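Local atomic coordinates of histidine triad protein (Plasmodium falciparum 3D7, PDB entry 5CS2), a protein that probably hydrolyses diadenosine triphosphate to AMP and ADP through a histidine-triad active site, and is bound by the antimalarial natural product cyclomarin A. Residues 62-67 with 110-115; 88-92 with 190-195; 97-103 with 116-122. One frame throughout, in Å; residues are numbered along the deposited sequence.

Contact 1 (62-67 with 110-115); sequences KKKKHY and QTVDHV
With CG of Lys63 turned opposite its own backbone N (chi1 -165°), the otherwise extended chain reaches across, and its last torsion (chi4 -83°) turns NZ to hydrogen-bond Asp113 O at 2.9 Å, nearly in line with that carbonyl. Asp113 centres an inverse gamma turn. Lys63 CA lies over one face of the His114 ring, 3.8 Å from its centroid, a CH-pi contact, with CG of the same lysine near ND1. The ring's nitrogens have partners elsewhere, NE2 at Thr60 O and ND1 at Gly26 N. Two further bonds join the loops. Val115 N reaches Lys64 O at 2.8 Å, and Gln110, its chain fully extended, delivers NE2 to Lys65 O at 3.1 Å in the plane of both amide and carbonyl, which helps set the rotation of its terminal amide. Lys65 runs alongside Asp113, but Lys65 NZ and Asp113 OD1 stay 4.7 Å apart. Val115 presses CG2 on the His66 carbonyl, while Val115 CG1 approaches Tyr67 CD1 obliquely. These contacts hold the start of the histidine triad motif, His114 and Val115, and the predicted substrate-binding loop around Gln110 against the segment leading into helix 72-93.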
loop_
_atom_site.group_PDB
_atom_site.type_symbol
_atom_site.label_atom_id
_atom_site.label_comp_id
_atom_site.label_asym_id
_atom_site.label_seq_id
_atom_site.Cartn_x
_atom_site.Cartn_y
_atom_site.Cartn_z
ATOM N N LYS A 62 -9.190 0.473 14.907
ATOM C CA LYS A 62 -8.453 -0.033 16.069
ATOM C C LYS A 62 -7.010 0.472 16.001
ATOM O O LYS A 62 -6.371 0.373 14.950
ATOM C CB LYS A 62 -8.510 -1.573 16.124
ATOM C CG LYS A 62 -7.827 -2.151 17.366
ATOM C CD LYS A 62 -8.400 -3.493 17.820
ATOM C CE LYS A 62 -7.746 -3.987 19.100
ATOM N NZ LYS A 62 -8.027 -3.101 20.270
ATOM N N LYS A 63 -6.499 1.039 17.113
ATOM C CA LYS A 63 -5.136 1.555 17.147
ATOM C C LYS A 63 -4.135 0.394 17.098
ATOM O O LYS A 63 -4.137 -0.475 17.971
ATOM C CB LYS A 63 -4.900 2.437 18.380
ATOM C CG LYS A 63 -3.645 3.276 18.269
ATOM C CD LYS A 63 -3.083 3.636 19.636
ATOM C CE LYS A 63 -1.683 4.169 19.524
ATOM N NZ LYS A 63 -0.661 3.088 19.448
ATOM N N LYS A 64 -3.349 0.345 16.015
ATOM C CA LYS A 64 -2.300 -0.650 15.788
ATOM C C LYS A 64 -1.110 0.126 15.277
ATOM O O LYS A 64 -1.276 0.969 14.398
ATOM C CB LYS A 64 -2.766 -1.740 14.832
ATOM C CG LYS A 64 -3.553 -2.815 15.577
ATOM C CD LYS A 64 -4.440 -3.636 14.690
ATOM C CE LYS A 64 -5.317 -4.542 15.531
ATOM N NZ LYS A 64 -5.436 -5.923 14.974
ATOM N N LYS A 65 0.076 -0.085 15.873
ATOM C CA LYS A 65 1.257 0.720 15.547
ATOM C C LYS A 65 1.906 0.413 14.192
ATOM O O LYS A 65 2.208 1.331 13.420
ATOM C CB LYS A 65 2.316 0.613 16.666
ATOM C CG LYS A 65 3.471 1.595 16.498
ATOM C CD LYS A 65 4.488 1.476 17.621
ATOM C CE LYS A 65 5.603 2.466 17.445
ATOM N NZ LYS A 65 6.623 2.327 18.514
ATOM N N HIS A 66 2.180 -0.865 13.958
ATOM C CA HIS A 66 2.864 -1.332 12.766
ATOM C C HIS A 66 1.943 -2.029 11.801
ATOM O O HIS A 66 0.999 -2.683 12.204
ATOM C CB HIS A 66 4.016 -2.275 13.151
ATOM C CG HIS A 66 5.250 -1.540 13.575
ATOM N ND1 HIS A 66 6.060 -0.885 12.647
ATOM C CD2 HIS A 66 5.769 -1.369 14.812
ATOM C CE1 HIS A 66 7.022 -0.320 13.357
ATOM N NE2 HIS A 66 6.891 -0.592 14.664
ATOM N N TYR A 67 2.286 -1.962 10.514
ATOM C CA TYR A 67 1.532 -2.622 9.459
ATOM C C TYR A 67 1.392 -4.123 9.722
ATOM O O TYR A 67 0.350 -4.710 9.460
ATOM C CB TYR A 67 2.242 -2.360 8.110
ATOM C CG TYR A 67 1.445 -2.753 6.886
ATOM C CD1 TYR A 67 0.079 -2.493 6.803
ATOM C CD2 TYR A 67 2.071 -3.324 5.780
ATOM C CE1 TYR A 67 -0.655 -2.831 5.663
ATOM C CE2 TYR A 67 1.348 -3.673 4.638
ATOM C CZ TYR A 67 -0.005 -3.379 4.566
ATOM O OH TYR A 67 -0.714 -3.724 3.441
ATOM N N GLN A 110 7.376 7.899 10.637
ATOM C CA GLN A 110 6.038 7.869 11.256
ATOM C C GLN A 110 6.030 8.815 12.491
ATOM O O GLN A 110 6.929 8.707 13.332
ATOM C CB GLN A 110 5.722 6.432 11.684
ATOM C CG GLN A 110 4.309 6.183 12.172
ATOM C CD GLN A 110 4.162 4.822 12.799
ATOM O OE1 GLN A 110 5.044 4.339 13.518
ATOM N NE2 GLN A 110 3.029 4.184 12.587
ATOM N N THR A 111 5.077 9.780 12.554
ATOM C CA THR A 111 4.986 10.735 13.696
ATOM C C THR A 111 3.828 10.404 14.635
ATOM O O THR A 111 3.837 10.816 15.799
ATOM C CB THR A 111 4.931 12.205 13.256
ATOM O OG1 THR A 111 4.031 12.375 12.168
ATOM C CG2 THR A 111 6.299 12.773 12.933
ATOM N N VAL A 112 2.848 9.643 14.138
ATOM C CA VAL A 112 1.692 9.190 14.896
ATOM C C VAL A 112 1.770 7.665 14.928
ATOM O O VAL A 112 1.817 7.032 13.864
ATOM C CB VAL A 112 0.353 9.682 14.272
ATOM C CG1 VAL A 112 -0.836 9.103 15.019
ATOM C CG2 VAL A 112 0.286 11.215 14.238
ATOM N N ASP A 113 1.793 7.066 16.134
ATOM C CA ASP A 113 1.976 5.619 16.331
ATOM C C ASP A 113 0.722 4.831 16.043
ATOM O O ASP A 113 0.217 4.127 16.895
ATOM C CB ASP A 113 2.551 5.338 17.739
ATOM C CG ASP A 113 3.880 6.059 17.966
ATOM O OD1 ASP A 113 4.596 6.327 16.968
ATOM O OD2 ASP A 113 4.175 6.404 19.122
ATOM N N HIS A 114 0.262 4.875 14.776
ATOM C CA HIS A 114 -0.982 4.236 14.364
ATOM C C HIS A 114 -0.838 4.110 12.835
ATOM O O HIS A 114 -0.531 5.108 12.189
ATOM C CB HIS A 114 -2.162 5.179 14.728
ATOM C CG HIS A 114 -3.536 4.608 14.547
ATOM N ND1 HIS A 114 -4.618 5.114 15.261
ATOM C CD2 HIS A 114 -3.979 3.620 13.729
ATOM C CE1 HIS A 114 -5.666 4.390 14.894
ATOM N NE2 HIS A 114 -5.339 3.506 13.941
ATOM N N VAL A 115 -0.917 2.881 12.319
ATOM C CA VAL A 115 -0.773 2.547 10.882
ATOM C C VAL A 115 -1.651 3.467 10.071
ATOM O O VAL A 115 -2.851 3.529 10.328
ATOM C CB VAL A 115 -1.208 1.083 10.555
ATOM C CG1 VAL A 115 -1.022 0.785 9.056
ATOM C CG2 VAL A 115 -0.456 0.075 11.386
#

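Contact 2 (88-92 with 190-195); sequences IMGNL and LIKSYI
The ring of Tyr194 meets three residues of segment 88-92 and takes each at a different place. Leu92 CG lies over one face, and Leu92 CD2 comes within 3.8 Å of Tyr194 CG, the two side chains sliding past each other in opposite directions. Ile88 comes in at the rim, with CD1 in the ring plane 3.9 Å from Tyr194 CE2. At the far end of the ring the phenol oxygen OH receives a weak hydrogen bond from Asn91 ND2, 3.0 Å long but bent to 127° at the hydrogen; the amide stands steeply to the ring, their planes 75° apart. Tyr194 CG stands opposite its own backbone N, which carries the ring out toward segment 88-92.

Beside the ring, Ile191 touches two side chains of the other helix. Its CG1 lies 3.8 Å from Leu92 CD1, and its CD1 is 3.8 Å from Met89 SD, the methionine being folded at both chi2 and chi3 so that the sulfur turns back to this methyl. The Ile195 and Ile88 side chains cross at about a right angle, CG1 to CG1 4.1 Å, and Leu190 adds a looser apolar contact to Leu92 CD2.

One turn earlier on helix 72-93, Met85 touches both Ile191 and Ile195, and Phe84 touches Ile195, extending the same apolar surface. The axes of the two short segments approach to 10.7 Å and their directions differ by 106°. That wide separation is spanned by large side chains, and the arrangement is a crossed helix-helix packing in which the C-terminal helix 181-199 covers the end of the long helix 72-93 of the HIT domain.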
loop_
_atom_site.group_PDB
_atom_site.type_symbol
_atom_site.label_atom_id
_atom_site.label_comp_id
_atom_site.label_asym_id
_atom_site.label_seq_id
_atom_site.Cartn_x
_atom_site.Cartn_y
_atom_site.Cartn_z
ATOM N N ILE A 88 -11.873 7.696 -6.414
ATOM C CA ILE A 88 -12.643 8.902 -6.052
ATOM C C ILE A 88 -11.829 10.169 -6.217
ATOM O O ILE A 88 -12.290 11.107 -6.868
ATOM C CB ILE A 88 -13.183 8.755 -4.587
ATOM C CG1 ILE A 88 -14.184 7.574 -4.446
ATOM C CG2 ILE A 88 -13.779 10.091 -4.084
ATOM C CD1 ILE A 88 -15.484 7.596 -5.404
ATOM N N MET A 89 -10.619 10.221 -5.606
ATOM C CA MET A 89 -9.754 11.391 -5.669
ATOM C C MET A 89 -9.344 11.708 -7.102
ATOM O O MET A 89 -9.178 12.884 -7.443
ATOM C CB MET A 89 -8.534 11.276 -4.743
ATOM C CG MET A 89 -8.882 11.038 -3.268
ATOM S SD MET A 89 -9.963 12.305 -2.529
ATOM C CE MET A 89 -8.838 13.576 -2.300
ATOM N N GLY A 90 -9.185 10.656 -7.908
ATOM C CA GLY A 90 -8.844 10.777 -9.317
ATOM C C GLY A 90 -9.914 11.558 -10.045
ATOM O O GLY A 90 -9.601 12.523 -10.742
ATOM N N ASN A 91 -11.176 11.182 -9.803
ATOM C CA ASN A 91 -12.347 11.855 -10.369
ATOM C C ASN A 91 -12.524 13.286 -9.840
ATOM O O ASN A 91 -12.848 14.173 -10.630
ATOM C CB ASN A 91 -13.590 11.029 -10.149
ATOM C CG ASN A 91 -13.607 9.707 -10.884
ATOM O OD1 ASN A 91 -12.786 9.430 -11.759
ATOM N ND2 ASN A 91 -14.561 8.853 -10.546
ATOM N N LEU A 92 -12.264 13.530 -8.529
ATOM C CA LEU A 92 -12.415 14.860 -7.912
ATOM C C LEU A 92 -11.309 15.872 -8.211
ATOM O O LEU A 92 -11.606 17.057 -8.393
ATOM C CB LEU A 92 -12.584 14.741 -6.375
ATOM C CG LEU A 92 -13.885 14.166 -5.856
ATOM C CD1 LEU A 92 -13.794 13.953 -4.357
ATOM C CD2 LEU A 92 -15.082 15.105 -6.168
ATOM N N LEU A 190 -17.054 17.583 0.282
ATOM C CA LEU A 190 -16.956 17.402 -1.166
ATOM C C LEU A 190 -16.714 15.910 -1.489
ATOM O O LEU A 190 -17.384 15.340 -2.361
ATOM C CB LEU A 190 -15.821 18.275 -1.711
ATOM C CG LEU A 190 -15.493 18.117 -3.198
ATOM C CD1 LEU A 190 -16.350 19.063 -4.061
ATOM C CD2 LEU A 190 -14.002 18.372 -3.454
ATOM N N ILE A 191 -15.811 15.261 -0.719
ATOM C CA ILE A 191 -15.507 13.842 -0.934
ATOM C C ILE A 191 -16.660 12.965 -0.596
ATOM O O ILE A 191 -17.065 12.159 -1.417
ATOM C CB ILE A 191 -14.215 13.426 -0.192
ATOM C CG1 ILE A 191 -13.021 14.268 -0.690
ATOM C CG2 ILE A 191 -13.990 11.923 -0.339
ATOM C CD1 ILE A 191 -11.772 14.183 0.170
ATOM N N LYS A 192 -17.252 13.152 0.605
ATOM C CA LYS A 192 -18.400 12.398 1.075
ATOM C C LYS A 192 -19.581 12.554 0.100
ATOM O O LYS A 192 -20.228 11.563 -0.222
ATOM C CB LYS A 192 -18.841 12.990 2.430
ATOM C CG LYS A 192 -18.873 12.063 3.597
ATOM C CD LYS A 192 -19.480 12.760 4.831
ATOM C CE LYS A 192 -19.068 14.225 4.995
ATOM N NZ LYS A 192 -19.726 14.877 6.174
ATOM N N SER A 193 -19.843 13.792 -0.371
ATOM C CA SER A 193 -20.955 14.090 -1.292
ATOM C C SER A 193 -20.823 13.333 -2.599
ATOM O O SER A 193 -21.806 12.757 -3.070
ATOM C CB SER A 193 -21.069 15.582 -1.565
ATOM O OG SER A 193 -21.372 16.268 -0.362
ATOM N N TYR A 194 -19.589 13.272 -3.129
ATOM C CA TYR A 194 -19.282 12.551 -4.358
ATOM C C TYR A 194 -19.472 11.057 -4.195
ATOM O O TYR A 194 -20.099 10.443 -5.041
ATOM C CB TYR A 194 -17.897 12.912 -4.871
ATOM C CG TYR A 194 -17.613 12.331 -6.235
ATOM C CD1 TYR A 194 -18.079 12.957 -7.391
ATOM C CD2 TYR A 194 -16.917 11.131 -6.374
ATOM C CE1 TYR A 194 -17.866 12.397 -8.653
ATOM C CE2 TYR A 194 -16.683 10.569 -7.631
ATOM C CZ TYR A 194 -17.167 11.202 -8.765
ATOM O OH TYR A 194 -16.925 10.646 -9.993
ATOM N N ILE A 195 -18.959 10.452 -3.086
ATOM C CA ILE A 195 -19.154 9.042 -2.832
ATOM C C ILE A 195 -20.655 8.733 -2.817
ATOM O O ILE A 195 -21.098 7.816 -3.500
ATOM C CB ILE A 195 -18.405 8.583 -1.530
ATOM C CG1 ILE A 195 -16.888 8.781 -1.681
ATOM C CG2 ILE A 195 -18.757 7.147 -1.176
ATOM C CD1 ILE A 195 -16.018 8.692 -0.317
#

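Contact 3 (97-103 with 116-122); sequences DFSIAIQ and HIHIIPR
Strands 97-104 and 116-122 form the antiparallel hairpin of the HIT domain, and the second strand carries the end of the histidine triad motif. The register is set by alternating pairs. In the hydrogen-bonded pair Ala101 and His118, His118 N meets Ala101 O at 2.8 Å and 177°, and Ala101 N returns a bond to His118 O; Ser99 and Ile120 are bonded likewise in both directions. Between them Ile100 and Ile119 make a non-hydrogen-bonded pair.

On the face bearing Ser99 and His118 the polar groups gather. Arg122 bends at chi2 and chi3 to reach diagonally across to the neighbouring strand, placing NH1 2.8 Å from Ser99 OG, which lies in the guanidinium plane; its NH2 also pairs with Asp126. His118 NE2 approaches Gln103 OE1 at 3.0 Å, a weak bond at 134°, with ring and amide planes 79° apart, while His118 ND1 is bonded to His55. Where the strands part, water bridges replace direct bonds: one water, 2.8 Å from Gln103 N, bridges to His116 O, and a second links Gln103 O to His116 N. A third water in the His116 ring plane bridges Gln103 OE1 and, weakly, His116 NE2. His116, the predicted nucleotidyl-histidine residue, has ND1 on His114 O.

The other face is apolar. Ile100 CG2 and Ile117 CG2 lie side by side at 3.8 Å, Ile102 and Ile117 cross obliquely, CG1 to CG1 3.7 Å, and Phe98 CD1 approaches Pro121 CA and Ile119 CG2 at a slant. This face is covered by helix 72-93, through Ile78, Cys82 and Cys86. Strand 56-60 continues the sheet beyond 116-122, and beyond 97-104 it runs on into an antiparallel strand of the second subunit.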
loop_
_atom_site.group_PDB
_atom_site.type_symbol
_atom_site.label_atom_id
_atom_site.label_comp_id
_atom_site.label_asym_id
_atom_site.label_seq_id
_atom_site.Cartn_x
_atom_site.Cartn_y
_atom_site.Cartn_z
ATOM N N ASP A 97 -2.699 10.237 -11.420
ATOM C CA ASP A 97 -1.453 9.932 -10.707
ATOM C C ASP A 97 -1.487 10.224 -9.221
ATOM O O ASP A 97 -1.993 11.266 -8.797
ATOM C CB ASP A 97 -0.264 10.649 -11.345
ATOM C CG ASP A 97 -0.048 10.355 -12.828
ATOM O OD1 ASP A 97 -0.718 9.421 -13.363
ATOM O OD2 ASP A 97 0.802 11.034 -13.445
ATOM N N PHE A 98 -0.933 9.284 -8.423
ATOM C CA PHE A 98 -0.958 9.398 -6.964
ATOM C C PHE A 98 0.325 8.874 -6.370
ATOM O O PHE A 98 0.912 7.934 -6.911
ATOM C CB PHE A 98 -2.098 8.530 -6.369
ATOM C CG PHE A 98 -3.463 8.840 -6.918
ATOM C CD1 PHE A 98 -4.246 9.839 -6.344
ATOM C CD2 PHE A 98 -3.920 8.221 -8.069
ATOM C CE1 PHE A 98 -5.472 10.191 -6.904
ATOM C CE2 PHE A 98 -5.151 8.573 -8.631
ATOM C CZ PHE A 98 -5.914 9.551 -8.040
ATOM N N SER A 99 0.723 9.451 -5.252
ATOM C CA SER A 99 1.802 8.928 -4.408
ATOM C C SER A 99 1.048 8.227 -3.278
ATOM O O SER A 99 0.158 8.818 -2.642
ATOM C CB SER A 99 2.692 10.030 -3.842
ATOM O OG SER A 99 3.452 10.663 -4.852
ATOM N N ILE A 100 1.307 6.933 -3.107
ATOM C CA ILE A 100 0.629 6.155 -2.082
ATOM C C ILE A 100 1.708 5.645 -1.151
ATOM O O ILE A 100 2.688 5.072 -1.634
ATOM C CB ILE A 100 -0.210 5.012 -2.680
ATOM C CG1 ILE A 100 -1.192 5.525 -3.803
ATOM C CG2 ILE A 100 -0.928 4.228 -1.572
ATOM C CD1 ILE A 100 -1.657 4.376 -4.666
ATOM N N ALA A 101 1.573 5.863 0.164
ATOM C CA ALA A 101 2.674 5.423 1.041
ATOM C C ALA A 101 2.290 5.165 2.457
ATOM O O ALA A 101 1.394 5.827 2.985
ATOM C CB ALA A 101 3.801 6.427 1.025
ATOM N N ILE A 102 3.041 4.225 3.098
ATOM C CA ILE A 102 2.943 3.934 4.535
ATOM C C ILE A 102 4.333 4.204 5.138
ATOM O O ILE A 102 5.323 3.682 4.620
ATOM C CB ILE A 102 2.487 2.487 4.844
ATOM C CG1 ILE A 102 1.136 2.139 4.165
ATOM C CG2 ILE A 102 2.420 2.243 6.376
ATOM C CD1 ILE A 102 0.675 0.670 4.431
ATOM N N GLN A 103 4.422 5.078 6.168
ATOM C CA GLN A 103 5.675 5.296 6.899
ATOM C C GLN A 103 5.528 4.309 8.052
ATOM O O GLN A 103 4.923 4.626 9.081
ATOM C CB GLN A 103 5.784 6.753 7.412
ATOM C CG GLN A 103 5.737 7.779 6.303
ATOM C CD GLN A 103 5.507 9.143 6.883
ATOM O OE1 GLN A 103 4.445 9.441 7.424
ATOM N NE2 GLN A 103 6.522 9.967 6.833
ATOM N N HIS A 116 -1.076 4.136 9.083
ATOM C CA HIS A 116 -1.908 4.950 8.168
ATOM C C HIS A 116 -1.335 4.995 6.754
ATOM O O HIS A 116 -0.117 4.951 6.559
ATOM C CB HIS A 116 -2.189 6.365 8.723
ATOM C CG HIS A 116 -0.979 7.172 9.060
ATOM N ND1 HIS A 116 -0.219 6.889 10.188
ATOM C CD2 HIS A 116 -0.459 8.251 8.442
ATOM C CE1 HIS A 116 0.753 7.785 10.203
ATOM N NE2 HIS A 116 0.649 8.638 9.183
ATOM N N ILE A 117 -2.226 5.123 5.752
ATOM C CA ILE A 117 -1.779 5.237 4.369
ATOM C C ILE A 117 -1.996 6.671 3.925
ATOM O O ILE A 117 -3.081 7.227 4.158
ATOM C CB ILE A 117 -2.619 4.306 3.448
ATOM C CG1 ILE A 117 -2.514 2.808 3.838
ATOM C CG2 ILE A 117 -2.247 4.543 1.955
ATOM C CD1 ILE A 117 -3.437 1.790 3.049
ATOM N N HIS A 118 -0.994 7.240 3.277
ATOM C CA HIS A 118 -1.035 8.565 2.668
ATOM C C HIS A 118 -1.436 8.374 1.218
ATOM O O HIS A 118 -0.863 7.515 0.523
ATOM C CB HIS A 118 0.343 9.221 2.648
ATOM C CG HIS A 118 0.854 9.550 3.997
ATOM N ND1 HIS A 118 0.630 10.781 4.568
ATOM C CD2 HIS A 118 1.559 8.779 4.856
ATOM C CE1 HIS A 118 1.223 10.732 5.751
ATOM N NE2 HIS A 118 1.794 9.544 5.961
ATOM N N ILE A 119 -2.388 9.185 0.739
ATOM C CA ILE A 119 -2.762 9.172 -0.683
ATOM C C ILE A 119 -2.625 10.617 -1.087
ATOM O O ILE A 119 -3.327 11.472 -0.531
ATOM C CB ILE A 119 -4.169 8.650 -0.965
ATOM C CG1 ILE A 119 -4.308 7.167 -0.614
ATOM C CG2 ILE A 119 -4.566 8.920 -2.453
ATOM C CD1 ILE A 119 -5.761 6.671 -0.671
ATOM N N ILE A 120 -1.729 10.890 -2.027
ATOM C CA ILE A 120 -1.466 12.271 -2.464
ATOM C C ILE A 120 -1.663 12.369 -3.965
ATOM O O ILE A 120 -0.845 11.856 -4.744
ATOM C CB ILE A 120 -0.076 12.823 -2.037
ATOM C CG1 ILE A 120 0.227 12.589 -0.537
ATOM C CG2 ILE A 120 0.053 14.324 -2.411
ATOM C CD1 ILE A 120 1.686 12.463 -0.175
ATOM N N PRO A 121 -2.688 13.108 -4.409
ATOM C CA PRO A 121 -2.883 13.291 -5.861
ATOM C C PRO A 121 -1.682 14.032 -6.423
ATOM O O PRO A 121 -1.114 14.881 -5.736
ATOM C CB PRO A 121 -4.149 14.157 -5.937
ATOM C CG PRO A 121 -4.855 13.911 -4.628
ATOM C CD PRO A 121 -3.726 13.822 -3.640
ATOM N N ARG A 122 -1.244 13.665 -7.636
ATOM C CA ARG A 122 -0.056 14.280 -8.243
ATOM C C ARG A 122 -0.338 14.904 -9.622
ATOM O O ARG A 122 -1.093 14.340 -10.408
ATOM C CB ARG A 122 1.063 13.236 -8.386
ATOM C CG ARG A 122 1.553 12.601 -7.074
ATOM C CD ARG A 122 1.984 13.610 -6.038
ATOM N NE ARG A 122 3.077 14.462 -6.507
ATOM C CZ ARG A 122 4.363 14.140 -6.417
ATOM N NH1 ARG A 122 4.730 12.991 -5.859
ATOM N NH2 ARG A 122 5.294 14.967 -6.878
HETATM O O HOH W 1 2.130 6.351 7.262
HETATM O O HOH W 2 2.063 4.482 9.582
HETATM O O HOH W 3 3.256 9.786 10.324
#

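How the contacts relate
Contacts 1 and 3 adjoin, with centres 16 Å apart: Gln110 CB lies 3.3 Å from Gln103 O, and Tyr67 CE1 packs 3.9 Å from Ile102 CD1. Together they hold the whole histidine triad motif, contact 1 its first two residues and contact 3 the remaining three, with the predicted substrate residues Gln103 and Gln110 beside His116; both also touch the second subunit. Contact 2 meets contact 3 through Gly90 CA, 3.4 Å from Phe98 CZ, so helix 72-93 of that pair abuts the Phe98 end of the hairpin. Contacts 1 and 2 do not touch; their nearest atoms are about 17 Å apart, on opposite sides of the chain's centre.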